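Local coordinates for protein regulator of nonsense transcripts 2 (Homo sapiens, PDB 4CEM) that acts as a nonsense-mediated mRNA decay factor, captured here as the first of its three MIF4G domains, at residues A[23-35]-A[154-166]. Sequence-based numbering, arbitrary orientation.
Sequences HLRKELRSKNQNA and AELTIVGIFTDKE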
ATOM      1  N   HIS A  23      -0.513 -10.438  14.430  1.00 37.20           N
ATOM      2  CA  HIS A  23       0.514 -10.956  15.319  1.00 37.89           C
ATOM      3  C   HIS A  23       1.892 -10.575  14.869  1.00 37.17           C
ATOM      4  O   HIS A  23       2.730 -10.234  15.697  1.00 36.19           O
ATOM      5  CB  HIS A  23       0.404 -12.468  15.464  1.00 39.35           C
ATOM      6  CG  HIS A  23      -0.769 -12.916  16.309  1.00 40.64           C
ATOM      7  ND1 HIS A  23      -1.077 -12.334  17.487  1.00 41.74           N
ATOM      8  CD2 HIS A  23      -1.696 -13.933  16.117  1.00 41.02           C
ATOM      9  CE1 HIS A  23      -2.154 -12.937  18.017  1.00 42.00           C
ATOM     10  NE2 HIS A  23      -2.530 -13.922  17.179  1.00 43.92           N
ATOM     11  N   LEU A  24       2.143 -10.620  13.562  1.00 37.63           N
ATOM     12  CA  LEU A  24       3.466 -10.261  13.030  1.00 38.77           C
ATOM     13  C   LEU A  24       3.820  -8.797  13.295  1.00 37.78           C
ATOM     14  O   LEU A  24       4.915  -8.481  13.776  1.00 36.42           O
ATOM     15  CB  LEU A  24       3.546 -10.534  11.522  1.00 39.67           C
ATOM     16  CG  LEU A  24       4.892 -10.207  10.863  1.00 38.89           C
ATOM     17  CD1 LEU A  24       6.020 -10.889  11.624  1.00 36.64           C
ATOM     18  CD2 LEU A  24       4.882 -10.607   9.390  1.00 37.20           C
ATOM     19  N   ARG A  25       2.884  -7.915  12.972  1.00 36.48           N
ATOM     20  CA  ARG A  25       3.072  -6.489  13.176  1.00 37.34           C
ATOM     21  C   ARG A  25       3.378  -6.147  14.637  1.00 38.58           C
ATOM     22  O   ARG A  25       4.233  -5.308  14.925  1.00 35.87           O
ATOM     23  CB  ARG A  25       1.821  -5.738  12.723  1.00 37.47           C
ATOM     24  CG  ARG A  25       1.649  -5.671  11.217  1.00 36.63           C
ATOM     25  CD  ARG A  25       0.390  -4.914  10.844  1.00 37.20           C
ATOM     26  NE  ARG A  25       0.216  -4.854   9.398  1.00 38.57           N
ATOM     27  CZ  ARG A  25      -0.820  -4.294   8.778  1.00 39.65           C
ATOM     28  NH1 ARG A  25      -1.802  -3.728   9.466  1.00 41.93           N
ATOM     29  NH2 ARG A  25      -0.879  -4.302   7.457  1.00 40.60           N
ATOM     30  N   LYS A  26       2.659  -6.804  15.545  1.00 41.07           N
ATOM     31  CA  LYS A  26       2.777  -6.583  16.981  1.00 39.91           C
ATOM     32  C   LYS A  26       4.146  -7.018  17.468  1.00 38.91           C
ATOM     33  O   LYS A  26       4.745  -6.395  18.337  1.00 38.40           O
ATOM     34  CB  LYS A  26       1.706  -7.402  17.698  1.00 43.57           C
ATOM     35  CG  LYS A  26       1.243  -6.834  19.024  1.00 47.03           C
ATOM     36  CD  LYS A  26       0.261  -5.687  18.829  1.00 49.58           C
ATOM     37  CE  LYS A  26      -0.347  -5.266  20.153  1.00 52.29           C
ATOM     38  NZ  LYS A  26      -0.968  -6.430  20.852  1.00 55.27           N
ATOM     39  N   GLU A  27       4.635  -8.101  16.882  1.00 40.19           N
ATOM     40  CA  GLU A  27       5.907  -8.702  17.253  1.00 40.74           C
ATOM     41  C   GLU A  27       7.062  -7.835  16.732  1.00 38.52           C
ATOM     42  O   GLU A  27       7.968  -7.488  17.474  1.00 35.67           O
ATOM     43  CB  GLU A  27       5.964 -10.118  16.668  1.00 44.98           C
ATOM     44  CG  GLU A  27       7.027 -11.031  17.250  1.00 51.06           C
ATOM     45  CD  GLU A  27       7.419 -12.175  16.311  1.00 56.28           C
ATOM     46  OE1 GLU A  27       6.618 -12.544  15.419  1.00 62.00           O
ATOM     47  OE2 GLU A  27       8.539 -12.715  16.467  1.00 58.41           O
ATOM     48  N   LEU A  28       7.003  -7.481  15.450  1.00 37.48           N
ATOM     49  CA  LEU A  28       7.990  -6.613  14.820  1.00 36.80           C
ATOM     50  C   LEU A  28       8.052  -5.216  15.422  1.00 36.78           C
ATOM     51  O   LEU A  28       9.146  -4.685  15.631  1.00 38.11           O
ATOM     52  CB  LEU A  28       7.713  -6.500  13.315  1.00 37.13           C
ATOM     53  CG  LEU A  28       8.258  -7.655  12.478  1.00 37.68           C
ATOM     54  CD1 LEU A  28       7.993  -7.400  11.002  1.00 37.23           C
ATOM     55  CD2 LEU A  28       9.745  -7.852  12.749  1.00 35.67           C
ATOM     56  N   ARG A  29       6.895  -4.619  15.693  1.00 36.13           N
ATOM     57  CA  ARG A  29       6.849  -3.289  16.316  1.00 37.58           C
ATOM     58  C   ARG A  29       7.534  -3.308  17.678  1.00 38.21           C
ATOM     59  O   ARG A  29       8.260  -2.382  18.024  1.00 37.81           O
ATOM     60  CB  ARG A  29       5.396  -2.770  16.424  1.00 37.67           C
ATOM     61  CG  ARG A  29       5.160  -1.639  17.427  1.00 38.31           C
ATOM     62  CD  ARG A  29       3.799  -0.971  17.243  1.00 38.38           C
ATOM     63  NE  ARG A  29       3.889   0.073  16.229  1.00 40.81           N
ATOM     64  CZ  ARG A  29       3.826   1.383  16.452  1.00 41.27           C
ATOM     65  NH1 ARG A  29       3.622   1.875  17.665  1.00 42.73           N
ATOM     66  NH2 ARG A  29       3.949   2.216  15.436  1.00 42.39           N
ATOM     67  N   SER A  30       7.311  -4.368  18.446  1.00 39.39           N
ATOM     68  CA  SER A  30       7.907  -4.471  19.773  1.00 40.95           C
ATOM     69  C   SER A  30       9.436  -4.463  19.691  1.00 42.13           C
ATOM     70  O   SER A  30      10.092  -3.664  20.361  1.00 41.25           O
ATOM     71  CB  SER A  30       7.417  -5.735  20.474  1.00 41.82           C
ATOM     72  OG  SER A  30       7.842  -5.759  21.821  1.00 43.97           O
ATOM     73  N   LYS A  31       9.988  -5.343  18.857  1.00 42.86           N
ATOM     74  CA  LYS A  31      11.443  -5.429  18.656  1.00 43.88           C
ATOM     75  C   LYS A  31      12.053  -4.141  18.132  1.00 41.45           C
ATOM     76  O   LYS A  31      13.119  -3.723  18.589  1.00 41.46           O
ATOM     77  CB  LYS A  31      11.819  -6.567  17.691  1.00 46.66           C
ATOM     78  CG  LYS A  31      12.397  -7.786  18.391  1.00 51.02           C
ATOM     79  CD  LYS A  31      13.226  -8.651  17.448  1.00 55.78           C
ATOM     80  CE  LYS A  31      14.408  -9.294  18.173  1.00 56.90           C
ATOM     81  NZ  LYS A  31      15.273 -10.072  17.238  1.00 59.45           N
ATOM     82  N   ASN A  32      11.391  -3.528  17.156  1.00 38.06           N
ATOM     83  CA  ASN A  32      11.937  -2.342  16.517  1.00 35.75           C
ATOM     84  C   ASN A  32      11.949  -1.131  17.443  1.00 37.14           C
ATOM     85  O   ASN A  32      12.954  -0.433  17.535  1.00 40.36           O
ATOM     86  CB  ASN A  32      11.178  -2.038  15.235  1.00 33.83           C
ATOM     87  CG  ASN A  32      11.526  -2.995  14.124  1.00 32.45           C
ATOM     88  OD1 ASN A  32      12.631  -3.529  14.081  1.00 32.54           O
ATOM     89  ND2 ASN A  32      10.591  -3.215  13.214  1.00 31.13           N
ATOM     90  N   GLN A  33      10.850  -0.895  18.144  1.00 36.13           N
ATOM     91  CA  GLN A  33      10.792   0.206  19.096  1.00 35.84           C
ATOM     92  C   GLN A  33      11.796   0.017  20.226  1.00 36.31           C
ATOM     93  O   GLN A  33      12.350   0.993  20.732  1.00 36.11           O
ATOM     94  CB  GLN A  33       9.387   0.342  19.673  1.00 36.03           C
ATOM     95  CG  GLN A  33       8.353   0.761  18.650  1.00 35.36           C
ATOM     96  CD  GLN A  33       7.015   1.091  19.274  1.00 35.69           C
ATOM     97  OE1 GLN A  33       6.626   0.515  20.290  1.00 36.77           O
ATOM     98  NE2 GLN A  33       6.302   2.027  18.666  1.00 35.12           N
ATOM     99  N   ASN A  34      12.041  -1.236  20.609  1.00 37.09           N
ATOM    100  CA  ASN A  34      12.974  -1.545  21.701  1.00 37.85           C
ATOM    101  C   ASN A  34      14.444  -1.650  21.268  1.00 39.29           C
ATOM    102  O   ASN A  34      15.319  -1.834  22.099  1.00 40.35           O
ATOM    103  CB  ASN A  34      12.550  -2.840  22.393  1.00 37.78           C
ATOM    104  CG  ASN A  34      12.902  -2.858  23.866  1.00 38.71           C
ATOM    105  OD1 ASN A  34      12.516  -1.963  24.614  1.00 42.34           O
ATOM    106  ND2 ASN A  34      13.615  -3.887  24.294  1.00 37.18           N
ATOM    107  N   ALA A  35      14.712  -1.507  19.972  1.00 42.44           N
ATOM    108  CA  ALA A  35      16.063  -1.658  19.406  1.00 45.00           C
ATOM    109  C   ALA A  35      17.186  -0.835  20.056  1.00 47.35           C
ATOM    110  O   ALA A  35      18.274  -1.362  20.299  1.00 50.07           O
ATOM    111  CB  ALA A  35      16.027  -1.362  17.910  1.00 44.10           C
ATOM    112  N   ALA A 154       3.940   2.479   4.700  1.00 40.32           N
ATOM    113  CA  ALA A 154       2.897   2.110   5.676  1.00 38.75           C
ATOM    114  C   ALA A 154       3.389   1.040   6.657  1.00 37.62           C
ATOM    115  O   ALA A 154       3.368   1.267   7.860  1.00 36.34           O
ATOM    116  CB  ALA A 154       1.641   1.635   4.968  1.00 38.23           C
ATOM    117  N   GLU A 155       3.855  -0.106   6.156  1.00 36.15           N
ATOM    118  CA  GLU A 155       4.371  -1.149   7.052  1.00 37.46           C
ATOM    119  C   GLU A 155       5.509  -0.631   7.907  1.00 36.64           C
ATOM    120  O   GLU A 155       5.525  -0.848   9.122  1.00 35.47           O
ATOM    121  CB  GLU A 155       4.866  -2.388   6.296  1.00 38.76           C
ATOM    122  CG  GLU A 155       3.782  -3.374   5.897  1.00 41.11           C
ATOM    123  CD  GLU A 155       2.963  -3.901   7.062  1.00 41.48           C
ATOM    124  OE1 GLU A 155       3.473  -4.026   8.192  1.00 44.69           O
ATOM    125  OE2 GLU A 155       1.791  -4.206   6.833  1.00 42.56           O
ATOM    126  N   LEU A 156       6.461   0.054   7.272  1.00 35.45           N
ATOM    127  CA  LEU A 156       7.630   0.561   7.985  1.00 35.02           C
ATOM    128  C   LEU A 156       7.230   1.445   9.167  1.00 33.79           C
ATOM    129  O   LEU A 156       7.944   1.511  10.172  1.00 33.26           O
ATOM    130  CB  LEU A 156       8.557   1.337   7.044  1.00 35.58           C
ATOM    131  CG  LEU A 156       9.371   0.500   6.058  1.00 34.22           C
ATOM    132  CD1 LEU A 156       9.998   1.406   5.016  1.00 33.49           C
ATOM    133  CD2 LEU A 156      10.427  -0.296   6.800  1.00 33.55           C
ATOM    134  N   THR A 157       6.098   2.129   9.046  1.00 31.68           N
ATOM    135  CA  THR A 157       5.575   2.894  10.161  1.00 31.40           C
ATOM    136  C   THR A 157       4.923   1.941  11.175  1.00 30.86           C
ATOM    137  O   THR A 157       5.280   1.936  12.347  1.00 31.03           O
ATOM    138  CB  THR A 157       4.584   3.977   9.682  1.00 31.58           C
ATOM    139  OG1 THR A 157       5.147   4.683   8.565  1.00 31.59           O
ATOM    140  CG2 THR A 157       4.270   4.957  10.801  1.00 30.67           C
ATOM    141  N   ILE A 158       4.006   1.099  10.715  1.00 31.99           N
ATOM    142  CA  ILE A 158       3.281   0.185  11.613  1.00 31.83           C
ATOM    143  C   ILE A 158       4.243  -0.648  12.438  1.00 31.78           C
ATOM    144  O   ILE A 158       4.032  -0.878  13.630  1.00 34.61           O
ATOM    145  CB  ILE A 158       2.382  -0.796  10.846  1.00 30.78           C
ATOM    146  CG1 ILE A 158       1.266  -0.056  10.125  1.00 29.82           C
ATOM    147  CG2 ILE A 158       1.779  -1.802  11.813  1.00 30.91           C
ATOM    148  CD1 ILE A 158       0.525  -0.916   9.141  1.00 29.57           C
ATOM    149  N   VAL A 159       5.310  -1.073  11.786  1.00 31.22           N
ATOM    150  CA  VAL A 159       6.320  -1.943  12.380  1.00 31.26           C
ATOM    151  C   VAL A 159       7.331  -1.165  13.240  1.00 31.35           C
ATOM    152  O   VAL A 159       8.246  -1.748  13.807  1.00 32.25           O
ATOM    153  CB  VAL A 159       6.977  -2.759  11.234  1.00 31.74           C
ATOM    154  CG1 VAL A 159       8.496  -2.801  11.323  1.00 30.57           C
ATOM    155  CG2 VAL A 159       6.325  -4.131  11.143  1.00 30.47           C
ATOM    156  N   GLY A 160       7.164   0.153  13.345  1.00 31.90           N
ATOM    157  CA  GLY A 160       7.948   0.964  14.279  1.00 32.45           C
ATOM    158  C   GLY A 160       9.376   1.326  13.878  1.00 33.00           C
ATOM    159  O   GLY A 160      10.132   1.844  14.699  1.00 32.27           O
ATOM    160  N   ILE A 161       9.751   1.054  12.629  1.00 33.30           N
ATOM    161  CA  ILE A 161      11.037   1.501  12.100  1.00 33.73           C
ATOM    162  C   ILE A 161      11.017   3.022  11.982  1.00 35.44           C
ATOM    163  O   ILE A 161      11.965   3.692  12.389  1.00 38.21           O
ATOM    164  CB  ILE A 161      11.352   0.837  10.746  1.00 33.56           C
ATOM    165  CG1 ILE A 161      11.643  -0.655  10.964  1.00 33.73           C
ATOM    166  CG2 ILE A 161      12.547   1.504  10.078  1.00 32.36           C
ATOM    167  CD1 ILE A 161      11.649  -1.487   9.703  1.00 33.22           C
ATOM    168  N   PHE A 162       9.926   3.558  11.439  1.00 37.03           N
ATOM    169  CA  PHE A 162       9.603   4.984  11.563  1.00 36.55           C
ATOM    170  C   PHE A 162       8.693   5.239  12.764  1.00 36.24           C
ATOM    171  O   PHE A 162       7.809   4.439  13.061  1.00 38.64           O
ATOM    172  CB  PHE A 162       8.888   5.498  10.314  1.00 35.83           C
ATOM    173  CG  PHE A 162       9.668   5.344   9.049  1.00 35.47           C
ATOM    174  CD1 PHE A 162      11.058   5.329   9.046  1.00 35.43           C
ATOM    175  CD2 PHE A 162       9.004   5.251   7.837  1.00 36.02           C
ATOM    176  CE1 PHE A 162      11.762   5.185   7.861  1.00 34.06           C
ATOM    177  CE2 PHE A 162       9.706   5.118   6.650  1.00 35.50           C
ATOM    178  CZ  PHE A 162      11.088   5.085   6.665  1.00 33.79           C
ATOM    179  N   THR A 163       8.887   6.376  13.425  1.00 35.65           N
ATOM    180  CA  THR A 163       8.042   6.767  14.539  1.00 35.26           C
ATOM    181  C   THR A 163       6.707   7.177  13.974  1.00 37.20           C
ATOM    182  O   THR A 163       6.592   7.406  12.780  1.00 38.41           O
ATOM    183  CB  THR A 163       8.620   7.962  15.312  1.00 35.71           C
ATOM    184  OG1 THR A 163       8.681   9.119  14.451  1.00 36.22           O
ATOM    185  CG2 THR A 163      10.005   7.630  15.882  1.00 32.50           C
ATOM    186  N   ASP A 164       5.694   7.272  14.824  1.00 40.04           N
ATOM    187  CA  ASP A 164       4.376   7.666  14.357  1.00 42.49           C
ATOM    188  C   ASP A 164       4.447   9.000  13.620  1.00 45.31           C
ATOM    189  O   ASP A 164       3.971   9.097  12.490  1.00 43.50           O
ATOM    190  CB  ASP A 164       3.386   7.757  15.519  1.00 44.73           C
ATOM    191  CG  ASP A 164       2.965   6.389  16.058  1.00 45.38           C
ATOM    192  OD1 ASP A 164       3.427   5.336  15.567  1.00 45.79           O
ATOM    193  OD2 ASP A 164       2.146   6.374  16.994  1.00 47.74           O
ATOM    194  N   LYS A 165       5.066  10.010  14.244  1.00 48.10           N
ATOM    195  CA  LYS A 165       5.205  11.338  13.619  1.00 49.72           C
ATOM    196  C   LYS A 165       5.787  11.221  12.215  1.00 48.79           C
ATOM    197  O   LYS A 165       5.129  11.569  11.240  1.00 48.76           O
ATOM    198  CB  LYS A 165       6.111  12.261  14.439  1.00 53.65           C
ATOM    199  CG  LYS A 165       5.543  12.737  15.763  1.00 58.92           C
ATOM    200  CD  LYS A 165       6.500  13.707  16.448  1.00 63.17           C
ATOM    201  CE  LYS A 165       5.872  14.374  17.673  1.00 67.18           C
ATOM    202  NZ  LYS A 165       6.556  15.651  18.042  1.00 68.57           N
ATOM    203  N   GLU A 166       7.013  10.711  12.129  1.00 46.71           N
ATOM    204  CA  GLU A 166       7.751  10.624  10.871  1.00 45.43           C
ATOM    205  C   GLU A 166       6.943   9.898   9.803  1.00 42.83           C
ATOM    206  O   GLU A 166       6.665  10.455   8.741  1.00 42.97           O
ATOM    207  CB  GLU A 166       9.068   9.869  11.080  1.00 49.93           C
ATOM    208  CG  GLU A 166      10.082  10.533  12.011  1.00 52.27           C
ATOM    209  CD  GLU A 166      11.143   9.557  12.531  1.00 55.93           C
ATOM    210  OE1 GLU A 166      10.909   8.320  12.501  1.00 52.63           O
ATOM    211  OE2 GLU A 166      12.216  10.033  12.985  1.00 58.72           O
TER
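With CG trans to the backbone N (chi1 161°) and the chain bent at chi3 (-86°), the guanidinium of R29 is carried to where its edge meets the carbonyls of T157 and I158 at the end of helix 143-158 and the carboxylate of D164 at the start of helix 164-181. R29 NE donates almost straight to I158 O (2.8 Å), while R29 NH2 forms a salt bridge with D164 OD1 (3.2 Å) and a weak bond to T157 O. The carboxylate of D164 is shared, since OD2 pairs with K232. R25 is instead extended from CG to NE; I158 CD1 lies 3.6 Å above the centre of its guanidinium, and E155 OE2 approaches the edge, 2.7 Å from R25 NH2, in a salt bridge of poor hydrogen-bond angles. D201 and D202 hold R25 NH1 as well. V159 CG2 packs against L28 CB (3.5 Å), and V159 O receives a CA-H...O contact from R29. G160 ends the helix in a Schellman motif facing helix 6-33. A leucine in place of R29 would probably leave I158 O without this donor and D164 without one of its cationic partners. Helix 6-33 thus docks against the turn joining helices 143-158 and 164-181 by supplying positive charge and N-H donors to the carbonyls ending helix 143-158 and the carboxylates of E155 and D164.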